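Local coordinates for protein probable LacI-family transcriptional regulator (Corynebacterium glutamicum ATCC 13032, PDB 3BIL) that probably binds cis-regulatory DNA and regulates transcription as a member of the LacI family, at residues 229-234 with 256-261. Residues are numbered along the deposited sequence; the frame is centred on the assembly and turned at random.
Sequences VGFEGA and VIEACH
E258 OE2 lies against the side chain of F231, 3.6 Å from F231 CB, and accepts a hydrogen bond from NE2 of Q227, at the start of the helix that carries F231. The other oxygen, OE1, forms a salt bridge with K262. The acid therefore links the two helices through Q227, and the salt bridge is likely to stabilise its charged form. With E258 CG anti to the backbone N (chi1 180°), this carbon sits 3.9 Å from F231 CD1. The extended chain beyond it carries the carboxylate over one face of the ring, with CD 3.9 Å from F231 CG. The two side chains cross at about a right angle, yet carboxylate and ring are stacked, their planes only 19° apart. K262 also makes a cation-pi contact with this ring.

A259 meets the ring differently. Its CA lies at the ring edge, in plane, and its N is 3.6 Å from F231 CD1. The A259 methyl is 3.9 Å from that same ring carbon. One turn along from F231, A234 points at the other helix. Its CB touches A259 CB at 3.6 Å, so two small side chains meet where the helices are close. The CB of V256 points away from helix 227-239, but its CG2 still reaches A234 CB at 4.2 Å. The V256 side chain also packs on L245 and A247 of strand 244-247.

The segment axes approach to 7.8 Å and cross at -51°. I257, E258 and H261 also pack on L281, L284 and Q285 of the second subunit. Helices 227-239 and 250-262 are joined through strand 244-247, which runs parallel to its neighbours in the sheet. This is packing of successive helices in the alpha/beta, Rossmann-like subdomain of a periplasmic-binding-protein fold, the fold of the regulatory domain of LacI-family proteins.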
ATOM      1  N   VAL A 229      -1.756 -17.362   4.217  1.00 40.55           N
ATOM      2  CA  VAL A 229      -1.405 -18.443   3.316  1.00 42.03           C
ATOM      3  C   VAL A 229       0.120 -18.534   2.989  1.00 41.86           C
ATOM      4  O   VAL A 229       0.682 -19.631   2.909  1.00 38.15           O
ATOM      5  CB  VAL A 229      -2.253 -18.349   2.072  1.00 46.23           C
ATOM      6  CG1 VAL A 229      -1.772 -19.332   0.986  1.00 46.12           C
ATOM      7  CG2 VAL A 229      -3.757 -18.564   2.458  1.00 46.00           C
ATOM      8  N   GLY A 230       0.778 -17.382   2.856  1.00 39.49           N
ATOM      9  CA  GLY A 230       2.209 -17.317   2.580  1.00 32.48           C
ATOM     10  C   GLY A 230       3.028 -17.595   3.811  1.00 35.06           C
ATOM     11  O   GLY A 230       4.041 -18.294   3.756  1.00 38.85           O
ATOM     12  N   PHE A 231       2.592 -17.058   4.938  1.00 32.46           N
ATOM     13  CA  PHE A 231       3.212 -17.383   6.206  1.00 30.53           C
ATOM     14  C   PHE A 231       3.198 -18.909   6.467  1.00 30.20           C
ATOM     15  O   PHE A 231       4.207 -19.496   6.942  1.00 27.59           O
ATOM     16  CB  PHE A 231       2.569 -16.564   7.364  1.00 28.76           C
ATOM     17  CG  PHE A 231       2.973 -17.028   8.736  1.00 29.13           C
ATOM     18  CD1 PHE A 231       4.315 -17.113   9.096  1.00 26.20           C
ATOM     19  CD2 PHE A 231       2.011 -17.416   9.666  1.00 36.29           C
ATOM     20  CE1 PHE A 231       4.715 -17.580  10.382  1.00 29.04           C
ATOM     21  CE2 PHE A 231       2.397 -17.893  10.976  1.00 36.51           C
ATOM     22  CZ  PHE A 231       3.757 -17.972  11.323  1.00 29.62           C
ATOM     23  N   GLU A 232       2.068 -19.546   6.159  1.00 33.58           N
ATOM     24  CA  GLU A 232       1.891 -20.984   6.443  1.00 36.12           C
ATOM     25  C   GLU A 232       2.753 -21.713   5.409  1.00 35.36           C
ATOM     26  O   GLU A 232       3.641 -22.510   5.737  1.00 32.58           O
ATOM     27  CB  GLU A 232       0.408 -21.363   6.327  1.00 43.30           C
ATOM     28  CG  GLU A 232      -0.178 -22.186   7.499  1.00 50.98           C
ATOM     29  CD  GLU A 232       0.048 -21.564   8.898  1.00 52.79           C
ATOM     30  OE1 GLU A 232       1.021 -21.952   9.585  1.00 53.99           O
ATOM     31  OE2 GLU A 232      -0.754 -20.702   9.320  1.00 56.47           O
ATOM     32  N   GLY A 233       2.561 -21.361   4.148  1.00 30.45           N
ATOM     33  CA  GLY A 233       3.440 -21.887   3.114  1.00 36.36           C
ATOM     34  C   GLY A 233       4.935 -21.804   3.427  1.00 36.10           C
ATOM     35  O   GLY A 233       5.655 -22.804   3.374  1.00 38.90           O
ATOM     36  N   ALA A 234       5.419 -20.617   3.757  1.00 31.97           N
ATOM     37  CA  ALA A 234       6.846 -20.449   3.920  1.00 25.90           C
ATOM     38  C   ALA A 234       7.341 -21.208   5.119  1.00 25.32           C
ATOM     39  O   ALA A 234       8.454 -21.720   5.119  1.00 26.05           O
ATOM     40  CB  ALA A 234       7.180 -18.999   4.041  1.00 29.86           C
ATOM     41  N   VAL A 256       6.654 -14.593   3.575  1.00 26.11           N
ATOM     42  CA  VAL A 256       8.059 -15.022   3.725  1.00 26.17           C
ATOM     43  C   VAL A 256       8.804 -14.256   4.822  1.00 31.76           C
ATOM     44  O   VAL A 256       9.555 -14.877   5.616  1.00 29.19           O
ATOM     45  CB  VAL A 256       8.850 -14.922   2.383  1.00 24.31           C
ATOM     46  CG1 VAL A 256      10.324 -15.046   2.630  1.00 21.06           C
ATOM     47  CG2 VAL A 256       8.363 -15.969   1.424  1.00 18.52           C
ATOM     48  N   ILE A 257       8.619 -12.914   4.859  1.00 33.65           N
ATOM     49  CA  ILE A 257       9.217 -12.083   5.927  1.00 28.61           C
ATOM     50  C   ILE A 257       8.635 -12.480   7.287  1.00 30.54           C
ATOM     51  O   ILE A 257       9.372 -12.781   8.252  1.00 32.10           O
ATOM     52  CB  ILE A 257       9.068 -10.554   5.670  1.00 29.10           C
ATOM     53  CG1 ILE A 257       9.887 -10.136   4.440  1.00 27.26           C
ATOM     54  CG2 ILE A 257       9.585  -9.777   6.843  1.00 22.03           C
ATOM     55  CD1 ILE A 257       9.469  -8.792   3.768  1.00 24.82           C
ATOM     56  N   GLU A 258       7.311 -12.526   7.364  1.00 29.39           N
ATOM     57  CA  GLU A 258       6.691 -12.913   8.608  1.00 32.71           C
ATOM     58  C   GLU A 258       7.221 -14.272   9.088  1.00 33.15           C
ATOM     59  O   GLU A 258       7.609 -14.417  10.277  1.00 37.54           O
ATOM     60  CB  GLU A 258       5.182 -12.909   8.472  1.00 34.44           C
ATOM     61  CG  GLU A 258       4.461 -13.317   9.759  1.00 35.17           C
ATOM     62  CD  GLU A 258       2.940 -13.214   9.633  1.00 43.71           C
ATOM     63  OE1 GLU A 258       2.292 -13.199  10.720  1.00 46.91           O
ATOM     64  OE2 GLU A 258       2.403 -13.113   8.465  1.00 39.07           O
ATOM     65  N   ALA A 259       7.261 -15.246   8.171  1.00 29.95           N
ATOM     66  CA  ALA A 259       7.864 -16.569   8.426  1.00 29.79           C
ATOM     67  C   ALA A 259       9.312 -16.584   8.930  1.00 33.08           C
ATOM     68  O   ALA A 259       9.631 -17.362   9.834  1.00 31.79           O
ATOM     69  CB  ALA A 259       7.741 -17.450   7.222  1.00 30.26           C
ATOM     70  N   CYS A 260      10.194 -15.769   8.346  1.00 36.48           N
ATOM     71  CA  CYS A 260      11.601 -15.712   8.814  1.00 38.93           C
ATOM     72  C   CYS A 260      11.721 -15.043  10.150  1.00 38.64           C
ATOM     73  O   CYS A 260      12.633 -15.396  10.950  1.00 30.90           O
ATOM     74  CB  CYS A 260      12.497 -14.964   7.830  1.00 36.70           C
ATOM     75  SG  CYS A 260      12.418 -15.832   6.317  1.00 41.93           S
ATOM     76  N   HIS A 261      10.818 -14.071  10.365  1.00 37.43           N
ATOM     77  CA  HIS A 261      10.765 -13.319  11.622  1.00 42.79           C
ATOM     78  C   HIS A 261      10.282 -14.236  12.712  1.00 42.39           C
ATOM     79  O   HIS A 261      11.003 -14.463  13.679  1.00 45.68           O
ATOM     80  CB  HIS A 261       9.891 -12.048  11.532  1.00 46.92           C
ATOM     81  CG  HIS A 261       9.727 -11.323  12.841  1.00 50.89           C
ATOM     82  ND1 HIS A 261      10.727 -10.541  13.400  1.00 52.08           N
ATOM     83  CD2 HIS A 261       8.674 -11.256  13.696  1.00 47.90           C
ATOM     84  CE1 HIS A 261      10.300 -10.042  14.547  1.00 49.67           C
ATOM     85  NE2 HIS A 261       9.059 -10.459  14.748  1.00 49.26           N
TER